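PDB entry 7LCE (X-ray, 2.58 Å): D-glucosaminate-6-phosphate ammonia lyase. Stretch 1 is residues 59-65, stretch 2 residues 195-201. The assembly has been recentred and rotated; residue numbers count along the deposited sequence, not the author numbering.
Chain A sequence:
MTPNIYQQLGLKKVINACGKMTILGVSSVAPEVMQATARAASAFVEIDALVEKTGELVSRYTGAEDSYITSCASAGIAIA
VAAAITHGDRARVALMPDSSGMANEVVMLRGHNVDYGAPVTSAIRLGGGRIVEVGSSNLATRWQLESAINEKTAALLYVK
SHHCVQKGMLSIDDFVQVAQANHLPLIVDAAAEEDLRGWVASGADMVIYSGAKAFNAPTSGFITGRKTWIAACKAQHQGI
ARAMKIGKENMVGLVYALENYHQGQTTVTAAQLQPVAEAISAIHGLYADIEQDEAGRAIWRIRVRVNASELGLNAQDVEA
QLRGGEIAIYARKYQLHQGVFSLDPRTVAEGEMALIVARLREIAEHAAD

Stretch 1 59-65: SRYTGAE
Stretch 2 (195-201) DLRGWVA

Residues 59-62 form the last turn of a helix that begins earlier in the chain, with phi/psi drifting from -65/-24 at Ser59 to -97/-22 at Thr62. Gly63 N closes the turn on Ser59 O at 2.7 Å. Gly63 then leaves the helix at 81/8, where a CB would be jammed against the preceding carbonyl oxygen, and Ala64 extends at -85/175. In the second stretch, Asp195 (-75/105) precedes a turn into a weakly bonded helix at about 198-201. Asp195, chi1 t, caps this turn: its OD1 accepts from Gly198 N at 2.9 Å and, weakly, from Arg197 N at 3.4 Å. Ala201 N bonds to Arg197 O at 3.0 Å.

The backbones come closest at Thr62 and Arg197, where Thr62 CA lies 4.5 Å from Arg197 CA; Ala64 CA is 6.2 Å from Val200 CA. This proximity permits two reciprocal CA-H...O contacts, Arg197 CA to Thr62 O and Thr62 CA to Leu196 O, both 3.5 Å.

Arg197 (m, t, t, chi4 -86°) leaves its CA sideways, but its end reaches back to the helix terminus. There Arg197 NH2 donates a weak hydrogen bond to Arg60 O (3.0 Å, N-H...O angle 123°). Tyr61 O lies over one face of the guanidinium; although it is 3.3 Å from Arg197 NE, the angle is too poor for a hydrogen bond.

Apolar contacts complete the interface. Leu196 (m, t) points toward the helix and sets CD1 4.0 Å from Tyr61 CB, while the tyrosine (m, chi2 -84°) directs its ring end away. Leu196 CD2 lies 3.9 Å from Thr62 CG2. Thr62 adopts p, and its OG1 accepts a weak bond from Ala64 N at 3.3 Å. Val200 (t) also points toward the first stretch, bringing CG1 to 3.5 Å from Ala64 CB. Together the stretches bury 367 Å².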

ATOM      1  N   SER A  59       2.553  38.523  31.515  1.00 86.40           N
ATOM      2  CA  SER A  59       3.991  38.359  31.356  1.00 73.42           C
ATOM      3  C   SER A  59       4.790  39.136  32.392  1.00 79.22           C
ATOM      4  O   SER A  59       5.933  38.762  32.676  1.00 91.70           O
ATOM      5  CB  SER A  59       4.405  38.779  29.949  1.00 67.13           C
ATOM      6  OG  SER A  59       3.745  37.983  28.981  1.00 65.37           O
ATOM      7  N   ARG A  60       4.221  40.199  32.968  1.00 82.84           N
ATOM      8  CA  ARG A  60       4.933  40.939  34.007  1.00 82.88           C
ATOM      9  C   ARG A  60       5.198  40.070  35.229  1.00 83.89           C
ATOM     10  O   ARG A  60       6.207  40.263  35.919  1.00 85.38           O
ATOM     11  CB  ARG A  60       4.151  42.195  34.396  1.00 66.82           C
ATOM     12  CG  ARG A  60       4.060  43.218  33.279  1.00 78.54           C
ATOM     13  CD  ARG A  60       3.258  44.440  33.686  1.00 78.97           C
ATOM     14  NE  ARG A  60       3.021  45.321  32.548  1.00110.56           N
ATOM     15  CZ  ARG A  60       2.293  46.429  32.590  1.00104.92           C
ATOM     16  NH1 ARG A  60       1.714  46.833  33.710  1.00 87.63           N
ATOM     17  NH2 ARG A  60       2.139  47.146  31.481  1.00102.90           N
ATOM     18  N   TYR A  61       4.317  39.110  35.508  1.00 77.30           N
ATOM     19  CA  TYR A  61       4.512  38.244  36.664  1.00 66.41           C
ATOM     20  C   TYR A  61       5.453  37.086  36.358  1.00 76.87           C
ATOM     21  O   TYR A  61       6.114  36.577  37.269  1.00 89.26           O
ATOM     22  CB  TYR A  61       3.166  37.702  37.152  1.00 63.72           C
ATOM     23  CG  TYR A  61       2.146  38.770  37.474  1.00 70.85           C
ATOM     24  CD1 TYR A  61       2.141  39.406  38.710  1.00 83.40           C
ATOM     25  CD2 TYR A  61       1.183  39.142  36.543  1.00 82.02           C
ATOM     26  CE1 TYR A  61       1.208  40.384  39.008  1.00 92.83           C
ATOM     27  CE2 TYR A  61       0.248  40.118  36.833  1.00 87.27           C
ATOM     28  CZ  TYR A  61       0.264  40.735  38.067  1.00 86.12           C
ATOM     29  OH  TYR A  61      -0.666  41.706  38.359  1.00 88.32           O
ATOM     30  N   THR A  62       5.531  36.660  35.096  1.00 83.13           N
ATOM     31  CA  THR A  62       6.373  35.532  34.715  1.00 73.31           C
ATOM     32  C   THR A  62       7.731  35.943  34.168  1.00 73.00           C
ATOM     33  O   THR A  62       8.658  35.125  34.182  1.00 75.49           O
ATOM     34  CB  THR A  62       5.668  34.664  33.666  1.00 68.59           C
ATOM     35  OG1 THR A  62       5.648  35.354  32.410  1.00 78.73           O
ATOM     36  CG2 THR A  62       4.243  34.359  34.096  1.00 69.04           C
ATOM     37  N   GLY A  63       7.870  37.172  33.677  1.00 79.24           N
ATOM     38  CA  GLY A  63       9.125  37.613  33.108  1.00 66.66           C
ATOM     39  C   GLY A  63       9.377  37.179  31.682  1.00 80.20           C
ATOM     40  O   GLY A  63      10.484  37.396  31.174  1.00 86.12           O
ATOM     41  N   ALA A  64       8.393  36.577  31.019  1.00 83.43           N
ATOM     42  CA  ALA A  64       8.560  36.126  29.648  1.00 70.88           C
ATOM     43  C   ALA A  64       8.280  37.268  28.675  1.00 69.71           C
ATOM     44  O   ALA A  64       7.865  38.363  29.060  1.00 85.74           O
ATOM     45  CB  ALA A  64       7.651  34.934  29.360  1.00 73.82           C
ATOM     46  N   GLU A  65       8.499  37.003  27.387  1.00 66.58           N
ATOM     47  CA  GLU A  65       8.304  38.040  26.382  1.00 68.62           C
ATOM     48  C   GLU A  65       6.822  38.316  26.152  1.00 79.34           C
ATOM     49  O   GLU A  65       6.407  39.479  26.079  1.00 87.47           O
ATOM     50  CB  GLU A  65       8.999  37.638  25.082  1.00 77.88           C
ATOM     51  CG  GLU A  65      10.482  37.348  25.258  1.00 66.08           C
ATOM     52  CD  GLU A  65      11.143  36.866  23.982  1.00 82.17           C
ATOM     53  OE1 GLU A  65      10.414  36.441  23.059  1.00 87.78           O
ATOM     54  OE2 GLU A  65      12.391  36.896  23.909  1.00 79.86           O
ATOM     55  N   ASP A 195       5.452  28.702  41.025  1.00 77.88           N
ATOM     56  CA  ASP A 195       6.633  29.427  40.571  1.00 69.12           C
ATOM     57  C   ASP A 195       6.356  29.990  39.182  1.00 73.24           C
ATOM     58  O   ASP A 195       6.343  29.252  38.193  1.00 74.16           O
ATOM     59  CB  ASP A 195       7.845  28.499  40.562  1.00 83.53           C
ATOM     60  CG  ASP A 195       9.141  29.222  40.235  1.00 95.87           C
ATOM     61  OD1 ASP A 195       9.120  30.462  40.078  1.00 88.50           O
ATOM     62  OD2 ASP A 195      10.187  28.543  40.143  1.00 97.32           O
ATOM     63  N   LEU A 196       6.128  31.303  39.109  1.00 81.03           N
ATOM     64  CA  LEU A 196       5.768  31.933  37.844  1.00 79.04           C
ATOM     65  C   LEU A 196       6.982  32.210  36.966  1.00 79.31           C
ATOM     66  O   LEU A 196       6.869  32.182  35.735  1.00 80.55           O
ATOM     67  CB  LEU A 196       5.007  33.232  38.113  1.00 71.25           C
ATOM     68  CG  LEU A 196       3.549  33.077  38.549  1.00 65.88           C
ATOM     69  CD1 LEU A 196       3.067  34.328  39.257  1.00 90.99           C
ATOM     70  CD2 LEU A 196       2.678  32.786  37.342  1.00 67.31           C
ATOM     71  N   ARG A 197       8.141  32.470  37.570  1.00 72.02           N
ATOM     72  CA  ARG A 197       9.319  32.895  36.826  1.00 77.45           C
ATOM     73  C   ARG A 197      10.339  31.786  36.609  1.00 73.98           C
ATOM     74  O   ARG A 197      11.118  31.865  35.653  1.00 76.28           O
ATOM     75  CB  ARG A 197      10.005  34.060  37.552  1.00 72.33           C
ATOM     76  CG  ARG A 197       9.082  35.228  37.848  1.00 83.91           C
ATOM     77  CD  ARG A 197       9.809  36.343  38.577  1.00 84.84           C
ATOM     78  NE  ARG A 197       8.961  37.513  38.763  1.00 79.12           N
ATOM     79  CZ  ARG A 197       8.816  38.484  37.870  1.00 89.71           C
ATOM     80  NH1 ARG A 197       9.447  38.453  36.708  1.00 98.96           N
ATOM     81  NH2 ARG A 197       8.017  39.510  38.151  1.00 95.75           N
ATOM     82  N   GLY A 198      10.348  30.760  37.462  1.00 73.23           N
ATOM     83  CA  GLY A 198      11.418  29.775  37.414  1.00 75.63           C
ATOM     84  C   GLY A 198      11.464  28.997  36.113  1.00 71.77           C
ATOM     85  O   GLY A 198      12.543  28.666  35.615  1.00 81.70           O
ATOM     86  N   TRP A 199      10.299  28.690  35.546  1.00 78.04           N
ATOM     87  CA  TRP A 199      10.262  27.854  34.354  1.00 64.67           C
ATOM     88  C   TRP A 199      10.571  28.638  33.085  1.00 74.23           C
ATOM     89  O   TRP A 199      11.176  28.089  32.157  1.00 70.93           O
ATOM     90  CB  TRP A 199       8.904  27.161  34.261  1.00 68.45           C
ATOM     91  CG  TRP A 199       8.714  26.239  35.416  1.00 60.98           C
ATOM     92  CD1 TRP A 199       7.932  26.448  36.515  1.00 63.49           C
ATOM     93  CD2 TRP A 199       9.381  24.991  35.630  1.00 56.35           C
ATOM     94  NE1 TRP A 199       8.045  25.389  37.384  1.00 73.30           N
ATOM     95  CE2 TRP A 199       8.931  24.482  36.864  1.00 67.94           C
ATOM     96  CE3 TRP A 199      10.305  24.246  34.889  1.00 57.01           C
ATOM     97  CZ2 TRP A 199       9.374  23.264  37.375  1.00 62.61           C
ATOM     98  CZ3 TRP A 199      10.742  23.036  35.398  1.00 67.87           C
ATOM     99  CH2 TRP A 199      10.275  22.556  36.628  1.00 60.55           C
ATOM    100  N   VAL A 200      10.168  29.908  33.019  1.00 77.36           N
ATOM    101  CA  VAL A 200      10.549  30.740  31.883  1.00 69.72           C
ATOM    102  C   VAL A 200      12.048  31.021  31.899  1.00 74.46           C
ATOM    103  O   VAL A 200      12.705  31.019  30.851  1.00 79.78           O
ATOM    104  CB  VAL A 200       9.731  32.042  31.884  1.00 67.71           C
ATOM    105  CG1 VAL A 200      10.217  32.967  30.786  1.00 69.96           C
ATOM    106  CG2 VAL A 200       8.251  31.732  31.712  1.00 74.37           C
ATOM    107  N   ALA A 201      12.615  31.249  33.086  1.00 73.16           N
ATOM    108  CA  ALA A 201      14.023  31.617  33.185  1.00 69.21           C
ATOM    109  C   ALA A 201      14.958  30.480  32.794  1.00 74.71           C
ATOM    110  O   ALA A 201      16.098  30.741  32.394  1.00 99.19           O
ATOM    111  CB  ALA A 201      14.345  32.085  34.604  1.00 63.36           C
TER